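Ofchtiv-g5 (Ostrinia furnacalis, PDB 6JM8) probably hydrolyses the beta-1,4 links of chitin, as a group IV insect chitinase of glycoside hydrolase family 18, and holds a bound glycan in its pocket. Local coordinates at residues R252-S257 and Y316-F321; V6-G11 and F31-L36; Y101-I106 and L147-E152. All coordinates share one frame; numbering follows the deposited sequence.

Contact 1 of 3, residues R252-S257 and Y316-F321. With NAG (2-acetamido-2-deoxy-beta-D-glucopyranose), chain B.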
loop_
_atom_site.group_PDB
_atom_site.type_symbol
_atom_site.label_atom_id
_atom_site.label_comp_id
_atom_site.label_asym_id
_atom_site.label_seq_id
_atom_site.Cartn_x
_atom_site.Cartn_y
_atom_site.Cartn_z
ATOM N N ARG A 252 4.019 -12.644 0.757
ATOM C CA ARG A 252 3.168 -13.448 -0.108
ATOM C C ARG A 252 3.688 -14.879 -0.130
ATOM O O ARG A 252 4.902 -15.107 -0.148
ATOM C CB ARG A 252 3.112 -12.859 -1.521
ATOM C CG ARG A 252 2.529 -11.455 -1.539
ATOM C CD ARG A 252 1.934 -11.076 -2.883
ATOM N NE ARG A 252 1.023 -9.942 -2.752
ATOM C CZ ARG A 252 -0.261 -10.054 -2.426
ATOM N NH1 ARG A 252 -0.788 -11.251 -2.208
ATOM N NH2 ARG A 252 -1.018 -8.970 -2.323
ATOM N N THR A 253 2.767 -15.841 -0.113
ATOM C CA THR A 253 3.103 -17.242 0.096
ATOM C C THR A 253 2.724 -18.078 -1.121
ATOM O O THR A 253 1.693 -17.840 -1.758
ATOM C CB THR A 253 2.410 -17.790 1.350
ATOM O OG1 THR A 253 1.008 -17.950 1.103
ATOM C CG2 THR A 253 2.603 -16.831 2.515
ATOM N N PHE A 254 3.567 -19.065 -1.423
ATOM C CA PHE A 254 3.450 -19.896 -2.611
ATOM C C PHE A 254 3.458 -21.365 -2.216
ATOM O O PHE A 254 4.069 -21.750 -1.214
ATOM C CB PHE A 254 4.614 -19.670 -3.594
ATOM C CG PHE A 254 4.722 -18.269 -4.130
ATOM C CD1 PHE A 254 5.115 -17.218 -3.315
ATOM C CD2 PHE A 254 4.481 -18.015 -5.470
ATOM C CE1 PHE A 254 5.232 -15.939 -3.820
ATOM C CE2 PHE A 254 4.601 -16.740 -5.980
ATOM C CZ PHE A 254 4.976 -15.700 -5.155
ATOM N N GLN A 255 2.795 -22.188 -3.023
ATOM C CA GLN A 255 2.951 -23.636 -2.953
ATOM C C GLN A 255 3.910 -24.070 -4.054
ATOM O O GLN A 255 3.637 -23.856 -5.240
ATOM C CB GLN A 255 1.617 -24.368 -3.096
ATOM C CG GLN A 255 1.748 -25.870 -2.835
ATOM C CD GLN A 255 0.512 -26.661 -3.212
ATOM O OE1 GLN A 255 -0.506 -26.098 -3.616
ATOM N NE2 GLN A 255 0.600 -27.983 -3.090
ATOM N N LEU A 256 5.026 -24.672 -3.659
ATOM C CA LEU A 256 6.014 -25.122 -4.627
ATOM C C LEU A 256 5.502 -26.337 -5.389
ATOM O O LEU A 256 4.853 -27.221 -4.822
ATOM C CB LEU A 256 7.328 -25.460 -3.925
ATOM C CG LEU A 256 8.100 -24.278 -3.338
ATOM C CD1 LEU A 256 9.126 -24.757 -2.323
ATOM C CD2 LEU A 256 8.766 -23.484 -4.449
ATOM N N SER A 257 5.789 -26.372 -6.692
ATOM C CA SER A 257 5.519 -27.576 -7.468
ATOM C C SER A 257 6.395 -28.729 -6.998
ATOM O O SER A 257 5.934 -29.873 -6.903
ATOM C CB SER A 257 5.746 -27.305 -8.956
ATOM O OG SER A 257 4.942 -26.233 -9.416
ATOM N N TYR A 316 6.529 -27.705 1.170
ATOM C CA TYR A 316 5.829 -27.135 0.025
ATOM C C TYR A 316 5.601 -25.633 0.139
ATOM O O TYR A 316 5.167 -25.019 -0.842
ATOM C CB TYR A 316 4.495 -27.858 -0.184
ATOM C CG TYR A 316 4.668 -29.185 -0.878
ATOM C CD1 TYR A 316 4.648 -29.272 -2.265
ATOM C CD2 TYR A 316 4.875 -30.350 -0.150
ATOM C CE1 TYR A 316 4.811 -30.480 -2.905
ATOM C CE2 TYR A 316 5.042 -31.564 -0.781
ATOM C CZ TYR A 316 5.010 -31.622 -2.157
ATOM O OH TYR A 316 5.178 -32.828 -2.788
ATOM N N ASN A 317 5.895 -25.025 1.285
ATOM C CA ASN A 317 5.711 -23.591 1.467
ATOM C C ASN A 317 6.935 -22.824 0.981
ATOM O O ASN A 317 8.074 -23.221 1.233
ATOM C CB ASN A 317 5.449 -23.261 2.938
ATOM C CG ASN A 317 4.144 -23.847 3.447
ATOM O OD1 ASN A 317 3.061 -23.425 3.042
ATOM N ND2 ASN A 317 4.243 -24.819 4.346
ATOM N N TRP A 318 6.682 -21.724 0.276
ATOM C CA TRP A 318 7.701 -20.763 -0.128
ATOM C C TRP A 318 7.143 -19.374 0.138
ATOM O O TRP A 318 6.052 -19.041 -0.338
ATOM C CB TRP A 318 8.074 -20.920 -1.608
ATOM C CG TRP A 318 9.330 -20.183 -2.028
ATOM C CD1 TRP A 318 10.594 -20.697 -2.104
ATOM C CD2 TRP A 318 9.431 -18.813 -2.445
ATOM N NE1 TRP A 318 11.474 -19.733 -2.534
ATOM C CE2 TRP A 318 10.786 -18.569 -2.752
ATOM C CE3 TRP A 318 8.512 -17.770 -2.581
ATOM C CZ2 TRP A 318 11.241 -17.322 -3.184
ATOM C CZ3 TRP A 318 8.965 -16.537 -3.016
ATOM C CH2 TRP A 318 10.316 -16.324 -3.311
ATOM N N VAL A 319 7.875 -18.574 0.907
ATOM C CA VAL A 319 7.367 -17.295 1.387
ATOM C C VAL A 319 8.369 -16.202 1.053
ATOM O O VAL A 319 9.544 -16.296 1.422
ATOM C CB VAL A 319 7.091 -17.318 2.901
ATOM C CG1 VAL A 319 6.652 -15.945 3.368
ATOM C CG2 VAL A 319 6.030 -18.355 3.236
ATOM N N SER A 320 7.901 -15.175 0.354
ATOM C CA SER A 320 8.624 -13.923 0.201
ATOM C C SER A 320 8.123 -12.953 1.260
ATOM O O SER A 320 6.920 -12.881 1.522
ATOM C CB SER A 320 8.417 -13.339 -1.197
ATOM O OG SER A 320 8.675 -11.947 -1.217
ATOM N N PHE A 321 9.042 -12.223 1.885
ATOM C CA PHE A 321 8.655 -11.290 2.937
ATOM C C PHE A 321 9.729 -10.218 3.063
ATOM O O PHE A 321 10.728 -10.218 2.341
ATOM C CB PHE A 321 8.407 -12.015 4.268
ATOM C CG PHE A 321 9.645 -12.595 4.907
ATOM C CD1 PHE A 321 10.296 -13.683 4.345
ATOM C CD2 PHE A 321 10.137 -12.067 6.091
ATOM C CE1 PHE A 321 11.424 -14.219 4.940
ATOM C CE2 PHE A 321 11.263 -12.600 6.692
ATOM C CZ PHE A 321 11.907 -13.677 6.116
HETATM C C1 NAG B . -2.603 -6.178 -6.667
HETATM C C2 NAG B . -3.222 -6.730 -5.397
HETATM C C3 NAG B . -3.953 -5.627 -4.620
HETATM C C4 NAG B . -3.088 -4.384 -4.438
HETATM C C5 NAG B . -2.473 -3.985 -5.780
HETATM C C6 NAG B . -1.497 -2.832 -5.706
HETATM C C7 NAG B . -4.193 -8.973 -5.030
HETATM C C8 NAG B . -5.196 -9.982 -5.507
HETATM N N2 NAG B . -4.124 -7.828 -5.718
HETATM O O3 NAG B . -4.300 -6.123 -3.333
HETATM O O4 NAG B . -3.901 -3.330 -3.916
HETATM O O5 NAG B . -1.764 -5.091 -6.353
HETATM O O6 NAG B . -1.156 -2.420 -7.021
HETATM O O7 NAG B . -3.470 -9.192 -4.067
HETATM O O HOH W 1 3.544 -20.914 1.676
#

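Contact 2 of 3, residues V6-G11 and F31-L36. With NAG (2-acetamido-2-deoxy-beta-D-glucopyranose), chain C.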
loop_
_atom_site.group_PDB
_atom_site.type_symbol
_atom_site.label_atom_id
_atom_site.label_comp_id
_atom_site.label_asym_id
_atom_site.label_seq_id
_atom_site.Cartn_x
_atom_site.Cartn_y
_atom_site.Cartn_z
ATOM N N VAL A 6 5.907 9.880 6.703
ATOM C CA VAL A 6 5.623 8.462 6.876
ATOM C C VAL A 6 4.111 8.308 6.774
ATOM O O VAL A 6 3.372 8.792 7.641
ATOM C CB VAL A 6 6.152 7.926 8.214
ATOM C CG1 VAL A 6 5.910 6.432 8.325
ATOM C CG2 VAL A 6 7.632 8.239 8.363
ATOM N N VAL A 7 3.650 7.646 5.717
ATOM C CA VAL A 7 2.229 7.523 5.411
ATOM C C VAL A 7 1.780 6.130 5.832
ATOM O O VAL A 7 2.110 5.136 5.174
ATOM C CB VAL A 7 1.951 7.777 3.923
ATOM C CG1 VAL A 7 0.462 7.679 3.635
ATOM C CG2 VAL A 7 2.496 9.136 3.500
ATOM N N CYS A 8 1.013 6.048 6.919
ATOM C CA CYS A 8 0.612 4.772 7.507
ATOM C C CYS A 8 -0.814 4.436 7.084
ATOM O O CYS A 8 -1.770 5.067 7.547
ATOM C CB CYS A 8 0.712 4.817 9.031
ATOM S SG CYS A 8 2.361 5.060 9.711
ATOM N N TYR A 9 -0.961 3.426 6.230
ATOM C CA TYR A 9 -2.281 2.908 5.904
ATOM C C TYR A 9 -2.763 1.973 7.006
ATOM O O TYR A 9 -2.015 1.119 7.489
ATOM C CB TYR A 9 -2.263 2.166 4.568
ATOM C CG TYR A 9 -2.389 3.067 3.364
ATOM C CD1 TYR A 9 -1.271 3.681 2.821
ATOM C CD2 TYR A 9 -3.624 3.308 2.772
ATOM C CE1 TYR A 9 -1.374 4.505 1.726
ATOM C CE2 TYR A 9 -3.737 4.136 1.673
ATOM C CZ TYR A 9 -2.604 4.728 1.156
ATOM O OH TYR A 9 -2.690 5.552 0.062
ATOM N N TYR A 10 -4.022 2.143 7.400
ATOM C CA TYR A 10 -4.641 1.343 8.453
ATOM C C TYR A 10 -5.838 0.612 7.856
ATOM O O TYR A 10 -6.861 1.234 7.553
ATOM C CB TYR A 10 -5.054 2.226 9.633
ATOM C CG TYR A 10 -5.845 1.520 10.713
ATOM C CD1 TYR A 10 -5.618 0.181 11.013
ATOM C CD2 TYR A 10 -6.818 2.196 11.436
ATOM C CE1 TYR A 10 -6.343 -0.462 11.995
ATOM C CE2 TYR A 10 -7.547 1.562 12.422
ATOM C CZ TYR A 10 -7.303 0.234 12.696
ATOM O OH TYR A 10 -8.024 -0.405 13.675
ATOM N N GLY A 11 -5.704 -0.701 7.681
ATOM C CA GLY A 11 -6.823 -1.521 7.261
ATOM C C GLY A 11 -7.805 -1.705 8.399
ATOM O O GLY A 11 -7.620 -2.576 9.252
ATOM N N PHE A 31 2.747 8.921 16.956
ATOM C CA PHE A 31 4.024 9.598 16.793
ATOM C C PHE A 31 4.981 8.839 15.886
ATOM O O PHE A 31 6.081 9.331 15.618
ATOM C CB PHE A 31 4.673 9.831 18.159
ATOM C CG PHE A 31 4.062 10.963 18.925
ATOM C CD1 PHE A 31 4.391 12.273 18.626
ATOM C CD2 PHE A 31 3.146 10.719 19.933
ATOM C CE1 PHE A 31 3.825 13.319 19.324
ATOM C CE2 PHE A 31 2.576 11.761 20.634
ATOM C CZ PHE A 31 2.915 13.063 20.329
ATOM N N LEU A 32 4.592 7.659 15.413
ATOM C CA LEU A 32 5.380 6.907 14.447
ATOM C C LEU A 32 4.955 7.180 13.010
ATOM O O LEU A 32 5.588 6.665 12.082
ATOM C CB LEU A 32 5.284 5.409 14.743
ATOM C CG LEU A 32 5.963 4.946 16.033
ATOM C CD1 LEU A 32 5.760 3.454 16.236
ATOM C CD2 LEU A 32 7.444 5.294 16.019
ATOM N N CYS A 33 3.901 7.967 12.812
ATOM C CA CYS A 33 3.445 8.368 11.492
ATOM C C CYS A 33 3.284 9.879 11.447
ATOM O O CYS A 33 3.028 10.525 12.467
ATOM C CB CYS A 33 2.110 7.707 11.123
ATOM S SG CYS A 33 2.007 5.947 11.499
ATOM N N THR A 34 3.452 10.438 10.252
ATOM C CA THR A 34 3.073 11.819 9.988
ATOM C C THR A 34 1.715 11.922 9.319
ATOM O O THR A 34 1.005 12.912 9.519
ATOM C CB THR A 34 4.119 12.507 9.104
ATOM O OG1 THR A 34 4.212 11.821 7.849
ATOM C CG2 THR A 34 5.478 12.494 9.782
ATOM N N HIS A 35 1.349 10.914 8.533
ATOM C CA HIS A 35 0.058 10.839 7.867
ATOM C C HIS A 35 -0.541 9.466 8.133
ATOM O O HIS A 35 0.103 8.447 7.869
ATOM C CB HIS A 35 0.194 11.068 6.358
ATOM C CG HIS A 35 0.712 12.425 5.990
ATOM N ND1 HIS A 35 1.933 12.900 6.418
ATOM C CD2 HIS A 35 0.181 13.401 5.217
ATOM C CE1 HIS A 35 2.125 14.115 5.936
ATOM N NE2 HIS A 35 1.078 14.441 5.202
ATOM N N LEU A 36 -1.763 9.438 8.656
ATOM C CA LEU A 36 -2.487 8.196 8.887
ATOM C C LEU A 36 -3.698 8.152 7.969
ATOM O O LEU A 36 -4.433 9.138 7.859
ATOM C CB LEU A 36 -2.908 8.065 10.354
ATOM C CG LEU A 36 -1.954 7.269 11.246
ATOM C CD1 LEU A 36 -2.169 7.628 12.701
ATOM C CD2 LEU A 36 -2.131 5.769 11.027
HETATM C C1 NAG C . -3.295 -2.458 -2.900
HETATM C C2 NAG C . -4.401 -1.687 -2.104
HETATM C C3 NAG C . -5.169 -2.613 -1.148
HETATM C C4 NAG C . -4.425 -3.909 -0.890
HETATM C C5 NAG C . -2.938 -3.642 -0.733
HETATM C C6 NAG C . -2.207 -4.914 -0.386
HETATM C C7 NAG C . -3.963 0.716 -1.798
HETATM C C8 NAG C . -3.351 1.756 -0.914
HETATM N N2 NAG C . -3.850 -0.549 -1.381
HETATM O O3 NAG C . -6.476 -2.890 -1.636
HETATM O O4 NAG C . -4.848 -4.449 0.354
HETATM O O5 NAG C . -2.378 -3.157 -1.962
HETATM O O6 NAG C . -1.971 -5.671 -1.563
HETATM O O7 NAG C . -4.516 1.008 -2.854
#

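Contact 3 of 3, residues Y101-I106 and L147-E152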
loop_
_atom_site.group_PDB
_atom_site.type_symbol
_atom_site.label_atom_id
_atom_site.label_comp_id
_atom_site.label_asym_id
_atom_site.label_seq_id
_atom_site.Cartn_x
_atom_site.Cartn_y
_atom_site.Cartn_z
ATOM N N TYR A 101 -21.452 13.124 -12.044
ATOM C CA TYR A 101 -20.994 12.144 -11.065
ATOM C C TYR A 101 -19.724 12.608 -10.362
ATOM O O TYR A 101 -19.557 12.368 -9.161
ATOM C CB TYR A 101 -20.773 10.789 -11.737
ATOM C CG TYR A 101 -22.046 10.123 -12.209
ATOM C CD1 TYR A 101 -23.282 10.497 -11.696
ATOM C CD2 TYR A 101 -22.012 9.116 -13.164
ATOM C CE1 TYR A 101 -24.446 9.891 -12.123
ATOM C CE2 TYR A 101 -23.171 8.503 -13.596
ATOM C CZ TYR A 101 -24.385 8.893 -13.072
ATOM O OH TYR A 101 -25.542 8.285 -13.501
ATOM N N ARG A 102 -18.820 13.270 -11.090
ATOM C CA ARG A 102 -17.646 13.859 -10.454
ATOM C C ARG A 102 -18.054 14.866 -9.389
ATOM O O ARG A 102 -17.542 14.840 -8.264
ATOM C CB ARG A 102 -16.752 14.523 -11.500
ATOM C CG ARG A 102 -16.138 13.566 -12.500
ATOM C CD ARG A 102 -14.890 14.169 -13.118
ATOM N NE ARG A 102 -15.185 15.397 -13.851
ATOM C CZ ARG A 102 -15.527 15.435 -15.134
ATOM N NH1 ARG A 102 -15.620 14.311 -15.831
ATOM N NH2 ARG A 102 -15.778 16.597 -15.722
ATOM N N GLN A 103 -18.983 15.762 -9.728
ATOM C CA GLN A 103 -19.440 16.752 -8.758
ATOM C C GLN A 103 -20.062 16.081 -7.540
ATOM O O GLN A 103 -19.816 16.497 -6.402
ATOM C CB GLN A 103 -20.437 17.709 -9.413
ATOM C CG GLN A 103 -19.800 18.900 -10.116
ATOM C CD GLN A 103 -18.575 19.435 -9.393
ATOM O OE1 GLN A 103 -18.612 19.698 -8.189
ATOM N NE2 GLN A 103 -17.483 19.609 -10.130
ATOM N N ASN A 104 -20.861 15.032 -7.755
ATOM C CA ASN A 104 -21.468 14.338 -6.624
ATOM C C ASN A 104 -20.426 13.618 -5.778
ATOM O O ASN A 104 -20.579 13.537 -4.554
ATOM C CB ASN A 104 -22.529 13.348 -7.100
ATOM C CG ASN A 104 -23.247 12.673 -5.944
ATOM O OD1 ASN A 104 -23.819 13.340 -5.080
ATOM N ND2 ASN A 104 -23.211 11.345 -5.914
ATOM N N PHE A 105 -19.372 13.082 -6.399
ATOM C CA PHE A 105 -18.309 12.468 -5.611
ATOM C C PHE A 105 -17.552 13.512 -4.806
ATOM O O PHE A 105 -17.227 13.286 -3.635
ATOM C CB PHE A 105 -17.339 11.697 -6.505
ATOM C CG PHE A 105 -16.136 11.174 -5.767
ATOM C CD1 PHE A 105 -16.263 10.128 -4.867
ATOM C CD2 PHE A 105 -14.885 11.737 -5.958
ATOM C CE1 PHE A 105 -15.165 9.649 -4.177
ATOM C CE2 PHE A 105 -13.782 11.260 -5.272
ATOM C CZ PHE A 105 -13.923 10.215 -4.381
ATOM N N ILE A 106 -17.265 14.660 -5.421
ATOM C CA ILE A 106 -16.537 15.718 -4.730
ATOM C C ILE A 106 -17.334 16.212 -3.530
ATOM O O ILE A 106 -16.799 16.363 -2.425
ATOM C CB ILE A 106 -16.211 16.862 -5.705
ATOM C CG1 ILE A 106 -15.230 16.378 -6.772
ATOM C CG2 ILE A 106 -15.643 18.057 -4.960
ATOM C CD1 ILE A 106 -15.016 17.365 -7.892
ATOM N N LEU A 147 -8.948 14.670 -10.484
ATOM C CA LEU A 147 -8.003 15.226 -9.522
ATOM C C LEU A 147 -7.991 16.749 -9.575
ATOM O O LEU A 147 -7.876 17.412 -8.538
ATOM C CB LEU A 147 -6.604 14.663 -9.777
ATOM C CG LEU A 147 -6.473 13.151 -9.580
ATOM C CD1 LEU A 147 -5.080 12.667 -9.958
ATOM C CD2 LEU A 147 -6.810 12.778 -8.144
ATOM N N LYS A 148 -8.122 17.323 -10.774
ATOM C CA LYS A 148 -8.126 18.778 -10.898
ATOM C C LYS A 148 -9.341 19.394 -10.215
ATOM O O LYS A 148 -9.215 20.392 -9.495
ATOM C CB LYS A 148 -8.082 19.182 -12.372
ATOM C CG LYS A 148 -8.245 20.678 -12.604
ATOM C CD LYS A 148 -8.042 21.048 -14.066
ATOM C CE LYS A 148 -9.154 20.496 -14.943
ATOM N NZ LYS A 148 -10.464 20.454 -14.235
ATOM N N GLU A 149 -10.526 18.818 -10.429
ATOM C CA GLU A 149 -11.728 19.368 -9.810
ATOM C C GLU A 149 -11.725 19.132 -8.304
ATOM O O GLU A 149 -12.214 19.970 -7.538
ATOM C CB GLU A 149 -12.973 18.772 -10.468
ATOM C CG GLU A 149 -13.041 19.039 -11.968
ATOM C CD GLU A 149 -14.248 18.410 -12.636
ATOM O OE1 GLU A 149 -14.934 17.593 -11.988
ATOM O OE2 GLU A 149 -14.508 18.734 -13.815
ATOM N N LEU A 150 -11.164 18.003 -7.860
ATOM C CA LEU A 150 -10.973 17.782 -6.431
ATOM C C LEU A 150 -10.051 18.838 -5.834
ATOM O O LEU A 150 -10.349 19.424 -4.786
ATOM C CB LEU A 150 -10.409 16.382 -6.186
ATOM C CG LEU A 150 -11.403 15.223 -6.138
ATOM C CD1 LEU A 150 -10.703 13.912 -6.442
ATOM C CD2 LEU A 150 -12.071 15.159 -4.772
ATOM N N ARG A 151 -8.917 19.092 -6.493
ATOM C CA ARG A 151 -7.976 20.094 -6.002
ATOM C C ARG A 151 -8.626 21.471 -5.926
ATOM O O ARG A 151 -8.422 22.208 -4.954
ATOM C CB ARG A 151 -6.737 20.124 -6.897
ATOM C CG ARG A 151 -5.824 21.329 -6.697
ATOM C CD ARG A 151 -5.315 21.430 -5.262
ATOM N NE ARG A 151 -4.506 20.280 -4.868
ATOM C CZ ARG A 151 -4.141 20.020 -3.616
ATOM N NH1 ARG A 151 -4.516 20.828 -2.634
ATOM N NH2 ARG A 151 -3.402 18.951 -3.346
ATOM N N GLU A 152 -9.420 21.831 -6.937
ATOM C CA GLU A 152 -10.072 23.135 -6.932
ATOM C C GLU A 152 -11.040 23.263 -5.762
ATOM O O GLU A 152 -11.125 24.323 -5.131
ATOM C CB GLU A 152 -10.789 23.365 -8.261
ATOM C CG GLU A 152 -10.011 24.242 -9.233
ATOM C CD GLU A 152 -10.190 23.820 -10.682
ATOM O OE1 GLU A 152 -9.195 23.861 -11.439
ATOM O OE2 GLU A 152 -11.321 23.448 -11.062
#

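Contact 1 of 3, residues R252-S257 and Y316-F321
F254 and W318, cross-strand neighbours in a hydrogen-bonded antiparallel pair, form the tight part of this contact. Their side chains run side by side, and W318 sets the edge of its six-membered ring against the face of F254 as an offset edge-to-face pair, planes at 85° and centroids 5.3 Å apart; CE3 of W318 comes within 3.5 Å of F254 CD1. A chi1 of -167° turns the W318 indole away from its own N, alongside F254, while L256 CG packs on W318 CB at 3.8 Å. Beneath the rings the backbones are paired, F254 N giving to W318 O at 2.7 Å. Between the two segments, the face of T253 and V319 has less packing: CG2 of T253 meets CG2 of V319 at 3.8 Å, with V284 and F289 covering that face, and a water links F254 O to N317 OD1. Toward Y316 the contact reaches solvent, this exposed ring turning its edge to L256 O. At the far end extended R252 leaves the pair, salt-bridged to D194, with NH2 3.0 Å from O7 of the NAG of chain B. This antiparallel pairing, on the outward continuation of the seventh barrel strand, is consistent with the alpha+beta insertion domain walling the glycan cleft in many family 18 chitinases.

Contact 2 of 3, residues V6-G11 and F31-L36
A disulfide ties C8 to C33, SG to SG at 2.0 Å, with the torsion about the sulfur pair near -93°, close to the relaxed right-angle value. Both sulfurs stand anti to their own carbonyl carbons (chi1 -63° at C8 and -45° at C33), which turns each sulfur toward the other segment.

Among the polar contacts, V6 O is gripped twice: T34 N, 3.1 Å away, approaches in the carbonyl plane on a lone pair, whereas H35 N is tilted out of that plane. V6 N in turn donates to the hydroxyl T34 OG1 at 2.8 Å, and the same oxygen is also hydrogen-bonded to ND1 of H35, in the plane of that ring, which restrains the ring's rotation. Two residues on, C8 N gives a nearly straight bond to H35 O at 2.7 Å. The H35 N to V6 O and C8 N to H35 O bonds pair the strands in parallel, as the first two of the family 18 TIM barrel, while those of T34 come from the loop just before strand 35-43; strand 341-345 lies along the other edge of strand 5-11 and closes the ring.

Apolar contacts are few. L36 CD2 lies 3.6 Å from C8 CB, while V7 CG2 meets H35 CB on the opposite face. Farther along strand 6-11, Y9 enters the glycan pocket: the acetamido methyl C8 of the NAG of chain C lies over one face of its ring, toward the rim, 3.5 Å from CE2.

Contact 3 of 3, residues Y101-I106 and L147-E152
R102 and E149 cross at about a right angle, and the arginine takes the carboxylate side-on with two nitrogens, one to each oxygen. NE points at OE1 from 2.9 Å, with OE1 almost exactly in the guanidinium plane but NE well above the plane of the carboxylate. NH2 meets OE2 on its syn side at 3.1 Å, nearer the carboxylate plane than NE is but with OE2 tilted from the guanidinium plane; the two planes are 55° apart. E149 extends straight beyond CG, whereas R102 bends at chi3 (-62°), which brings the NE edge round to the acid; its remaining nitrogen NH1 is held by A96 O. The segments belong to helices 99-115 and 138-154, which follow the third and fourth strands of the TIM barrel and lie next to each other in its outer helical layer; the axes of segments 101-106 and 147-152 approach to 10.3 Å at 42°. Between the salt bridge and the barrel strands the chemistry becomes apolar. I106 lies across the base of E149, its CD1 3.6 Å from CB, and crosses L150 obliquely, CG1 to CD2 at 3.9 Å. L150 also turns CD1 to the edge of the F105 ring, 4.2 Å from CE2, and itself rests on L161 of strand 160-166.

All three contacts lie in the family 18 domain but at different depths. Contact 2 is nearest the chain's centre, about 11 Å from it, and pairs parallel barrel strands, adding a disulfide from one of them to the loop leading into the other. Contacts 1 and 3 are peripheral, on opposite sides of that centre, though each is largely buried. Contact 1, like contact 2, rests on strand pairing, but antiparallel and with aromatic packing; contact 3 joins helices through side chains alone, by a salt bridge beside apolar packing. Contacts 1 and 2, their centres about 29 Å apart, each send one residue, R252 and Y9, to the glycan pocket, whereas contact 3 stays in the barrel's outer layer.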